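Local atomic coordinates of carboxypeptidase A (Helicoverpa armigera, PDB entry 1JQG), a protein that is made as a zinc-dependent procarboxypeptidase of the M14 family and, once activated, probably removes C-terminal residues from peptide chains. Residues 324-335 with 371-381. Sequence-based numbering, arbitrary orientation.
Sequences NALQLHLIGVQM and MQAAAPFSYTY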
# COMPACT_ATOMS: atom_id res chain seq x y z
N ASN A 324 -14.71 2.42 -18.92
CA ASN A 324 -14.15 3.77 -18.88
C ASN A 324 -12.62 3.76 -18.80
O ASN A 324 -12.02 4.61 -18.15
CB ASN A 324 -14.76 4.53 -17.71
CG ASN A 324 -14.40 3.94 -16.34
OD1 ASN A 324 -14.36 4.64 -15.33
ND2 ASN A 324 -14.13 2.65 -16.28
N ALA A 325 -11.97 2.83 -19.49
CA ALA A 325 -10.54 2.68 -19.47
C ALA A 325 -9.84 3.97 -19.87
O ALA A 325 -8.85 4.43 -19.27
CB ALA A 325 -10.09 1.53 -20.38
N LEU A 326 -10.29 4.57 -20.96
CA LEU A 326 -9.68 5.80 -21.46
C LEU A 326 -9.74 6.92 -20.42
O LEU A 326 -8.77 7.68 -20.28
CB LEU A 326 -10.33 6.24 -22.76
CG LEU A 326 -10.40 5.22 -23.90
CD1 LEU A 326 -11.06 5.85 -25.13
CD2 LEU A 326 -9.03 4.66 -24.21
N GLN A 327 -10.85 7.02 -19.71
CA GLN A 327 -11.03 8.00 -18.64
C GLN A 327 -10.14 7.72 -17.43
O GLN A 327 -9.47 8.62 -16.92
CB GLN A 327 -12.48 8.03 -18.18
CG GLN A 327 -13.47 8.48 -19.23
CD GLN A 327 -14.91 8.50 -18.73
OE1 GLN A 327 -15.23 9.30 -17.82
NE2 GLN A 327 -15.76 7.63 -19.30
N LEU A 328 -10.02 6.44 -17.07
CA LEU A 328 -9.16 6.02 -15.98
C LEU A 328 -7.70 6.39 -16.23
O LEU A 328 -6.98 6.88 -15.36
CB LEU A 328 -9.30 4.52 -15.82
CG LEU A 328 -10.51 3.96 -15.07
CD1 LEU A 328 -10.43 2.44 -15.12
CD2 LEU A 328 -10.50 4.39 -13.61
N HIS A 329 -7.20 6.09 -17.45
CA HIS A 329 -5.81 6.38 -17.77
C HIS A 329 -5.54 7.88 -17.81
O HIS A 329 -4.48 8.34 -17.37
CB HIS A 329 -5.43 5.70 -19.08
CG HIS A 329 -3.95 5.57 -19.28
ND1 HIS A 329 -3.16 6.64 -19.70
CD2 HIS A 329 -3.12 4.53 -19.11
CE1 HIS A 329 -1.91 6.23 -19.78
NE2 HIS A 329 -1.85 4.95 -19.41
N LEU A 330 -6.46 8.65 -18.36
CA LEU A 330 -6.35 10.09 -18.50
C LEU A 330 -6.18 10.77 -17.15
O LEU A 330 -5.32 11.61 -16.90
CB LEU A 330 -7.60 10.64 -19.19
CG LEU A 330 -7.67 12.12 -19.54
CD1 LEU A 330 -6.47 12.62 -20.34
CD2 LEU A 330 -8.90 12.43 -20.40
N ILE A 331 -7.02 10.37 -16.16
CA ILE A 331 -6.93 10.97 -14.82
C ILE A 331 -5.67 10.51 -14.12
O ILE A 331 -5.02 11.29 -13.39
CB ILE A 331 -8.16 10.66 -13.98
CG1 ILE A 331 -9.41 11.29 -14.62
CG2 ILE A 331 -8.08 11.12 -12.54
CD1 ILE A 331 -10.72 11.04 -13.93
N GLY A 332 -5.27 9.27 -14.39
CA GLY A 332 -4.04 8.74 -13.87
C GLY A 332 -2.82 9.51 -14.31
O GLY A 332 -1.90 9.73 -13.52
N VAL A 333 -2.79 9.88 -15.60
CA VAL A 333 -1.73 10.68 -16.18
C VAL A 333 -1.70 12.09 -15.59
O VAL A 333 -0.62 12.63 -15.35
CB VAL A 333 -1.86 10.78 -17.71
CG1 VAL A 333 -0.81 11.68 -18.36
CG2 VAL A 333 -1.77 9.38 -18.29
N GLN A 334 -2.87 12.62 -15.30
CA GLN A 334 -2.97 13.96 -14.71
C GLN A 334 -2.39 13.94 -13.30
O GLN A 334 -1.73 14.90 -12.88
CB GLN A 334 -4.41 14.51 -14.71
CG GLN A 334 -4.94 14.80 -16.10
CD GLN A 334 -6.40 15.19 -16.12
OE1 GLN A 334 -6.94 15.65 -15.10
NE2 GLN A 334 -7.08 15.02 -17.25
N MET A 335 -2.66 12.86 -12.56
CA MET A 335 -2.16 12.76 -11.19
C MET A 335 -0.66 12.52 -11.20
O MET A 335 0.06 13.08 -10.40
CB MET A 335 -2.81 11.62 -10.38
CG MET A 335 -4.27 11.83 -10.06
SD MET A 335 -5.04 10.58 -9.00
CE MET A 335 -5.12 9.12 -10.02
N MET A 371 -13.94 -0.67 -7.53
CA MET A 371 -14.35 -0.37 -8.90
C MET A 371 -15.60 -1.15 -9.31
O MET A 371 -16.47 -0.61 -9.97
CB MET A 371 -13.20 -0.70 -9.86
CG MET A 371 -13.59 -0.50 -11.31
SD MET A 371 -12.59 0.77 -12.11
CE MET A 371 -13.94 1.43 -13.13
N GLN A 372 -15.69 -2.40 -8.90
CA GLN A 372 -16.81 -3.27 -9.24
C GLN A 372 -18.06 -2.97 -8.44
O GLN A 372 -19.21 -3.13 -8.87
CB GLN A 372 -16.40 -4.73 -9.01
CG GLN A 372 -17.50 -5.74 -9.19
CD GLN A 372 -17.19 -7.11 -8.63
OE1 GLN A 372 -16.98 -7.30 -7.43
NE2 GLN A 372 -17.15 -8.14 -9.48
N ALA A 373 -17.89 -2.56 -7.18
CA ALA A 373 -19.08 -2.27 -6.36
C ALA A 373 -19.37 -0.80 -6.08
O ALA A 373 -20.42 -0.62 -5.47
CB ALA A 373 -18.95 -3.05 -5.07
N ALA A 374 -18.56 0.16 -6.52
CA ALA A 374 -18.78 1.55 -6.11
C ALA A 374 -18.15 2.58 -7.02
O ALA A 374 -18.86 3.23 -7.75
CB ALA A 374 -18.28 1.77 -4.67
N ALA A 375 -16.87 2.86 -6.86
CA ALA A 375 -16.22 4.00 -7.52
C ALA A 375 -16.05 3.72 -9.00
O ALA A 375 -15.45 2.71 -9.43
CB ALA A 375 -14.89 4.27 -6.82
N PRO A 376 -16.38 4.70 -9.84
CA PRO A 376 -16.16 4.67 -11.27
C PRO A 376 -14.68 4.81 -11.58
O PRO A 376 -14.20 4.54 -12.66
CB PRO A 376 -16.98 5.83 -11.81
CG PRO A 376 -17.91 6.21 -10.72
CD PRO A 376 -17.16 5.90 -9.45
N PHE A 377 -13.94 5.39 -10.63
CA PHE A 377 -12.50 5.62 -10.74
C PHE A 377 -11.83 5.04 -9.51
O PHE A 377 -12.16 5.41 -8.37
CB PHE A 377 -12.21 7.12 -10.85
CG PHE A 377 -12.94 7.78 -11.99
CD1 PHE A 377 -14.12 8.47 -11.76
CD2 PHE A 377 -12.48 7.68 -13.28
CE1 PHE A 377 -14.81 9.08 -12.79
CE2 PHE A 377 -13.17 8.28 -14.33
CZ PHE A 377 -14.32 8.99 -14.08
N SER A 378 -10.91 4.10 -9.70
CA SER A 378 -10.25 3.43 -8.58
C SER A 378 -8.83 3.06 -8.97
O SER A 378 -8.46 2.43 -9.94
CB SER A 378 -11.07 2.22 -8.14
OG SER A 378 -10.54 1.54 -7.04
N TYR A 379 -7.87 3.51 -8.19
CA TYR A 379 -6.45 3.24 -8.42
C TYR A 379 -5.79 2.58 -7.21
O TYR A 379 -6.18 2.75 -6.03
CB TYR A 379 -5.75 4.56 -8.81
CG TYR A 379 -6.40 5.27 -10.00
CD1 TYR A 379 -7.40 6.22 -9.74
CD2 TYR A 379 -6.06 5.00 -11.32
CE1 TYR A 379 -8.02 6.86 -10.77
CE2 TYR A 379 -6.67 5.70 -12.34
CZ TYR A 379 -7.67 6.62 -12.07
OH TYR A 379 -8.33 7.29 -13.06
N THR A 380 -4.67 1.95 -7.47
CA THR A 380 -3.75 1.43 -6.48
C THR A 380 -2.41 2.16 -6.65
O THR A 380 -1.79 2.03 -7.69
CB THR A 380 -3.60 -0.08 -6.60
OG1 THR A 380 -2.32 -0.40 -5.98
CG2 THR A 380 -3.52 -0.60 -8.03
N TYR A 381 -2.08 3.03 -5.69
CA TYR A 381 -0.86 3.81 -5.74
C TYR A 381 0.33 2.99 -5.30
O TYR A 381 0.27 2.17 -4.40
CB TYR A 381 -0.93 5.05 -4.84
CG TYR A 381 -1.42 6.32 -5.49
CD1 TYR A 381 -2.64 6.43 -6.09
CD2 TYR A 381 -0.62 7.44 -5.49
CE1 TYR A 381 -3.08 7.60 -6.69
CE2 TYR A 381 -1.02 8.64 -6.07
CZ TYR A 381 -2.25 8.71 -6.66
OH TYR A 381 -2.71 9.88 -7.22
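Helix 325-340 packs against strand 377-383 of the mixed eight-stranded sheet in the zinc carboxypeptidase fold, where the rings of Phe377, Tyr379 and Tyr381 meet the helix. The axes of helix 325-335 and strand 377-381 cross at -54°. Tyr379 OH donates a 2.7 Å hydrogen bond to Leu328 O, lying in the carbonyl plane on a lone pair. Leu328 O also accepts from Gly332 N, one turn on, so two donors grip this buried oxygen. Leu328 CD2 fits between Phe377 and Tyr379, 3.7 Å from Phe377 CA. Its other methyl, CD1, meets Met371 SD tip to tip. Ile331 CD1 sits over one face of the Phe377 ring, 4.0 Å from the centroid, a CH-pi contact. A phenylalanine in place of Tyr379 would probably leave Leu328 O with the helical N-H of Gly332 as its one donor of the two. Helix 402-421 adjoins the same layer, touching Ile331 through Ala419 and Tyr381 through Thr409. Tyr381 also borders the active site, its side chain about 6 Å from that of the zinc ligand His306. A bend at chi3 (-70°) lays Met335 CE over one face of the Tyr379 ring, while SD makes a Met-aromatic contact at the edge of the Tyr381 ring, 3.0 Å from Tyr381 OH.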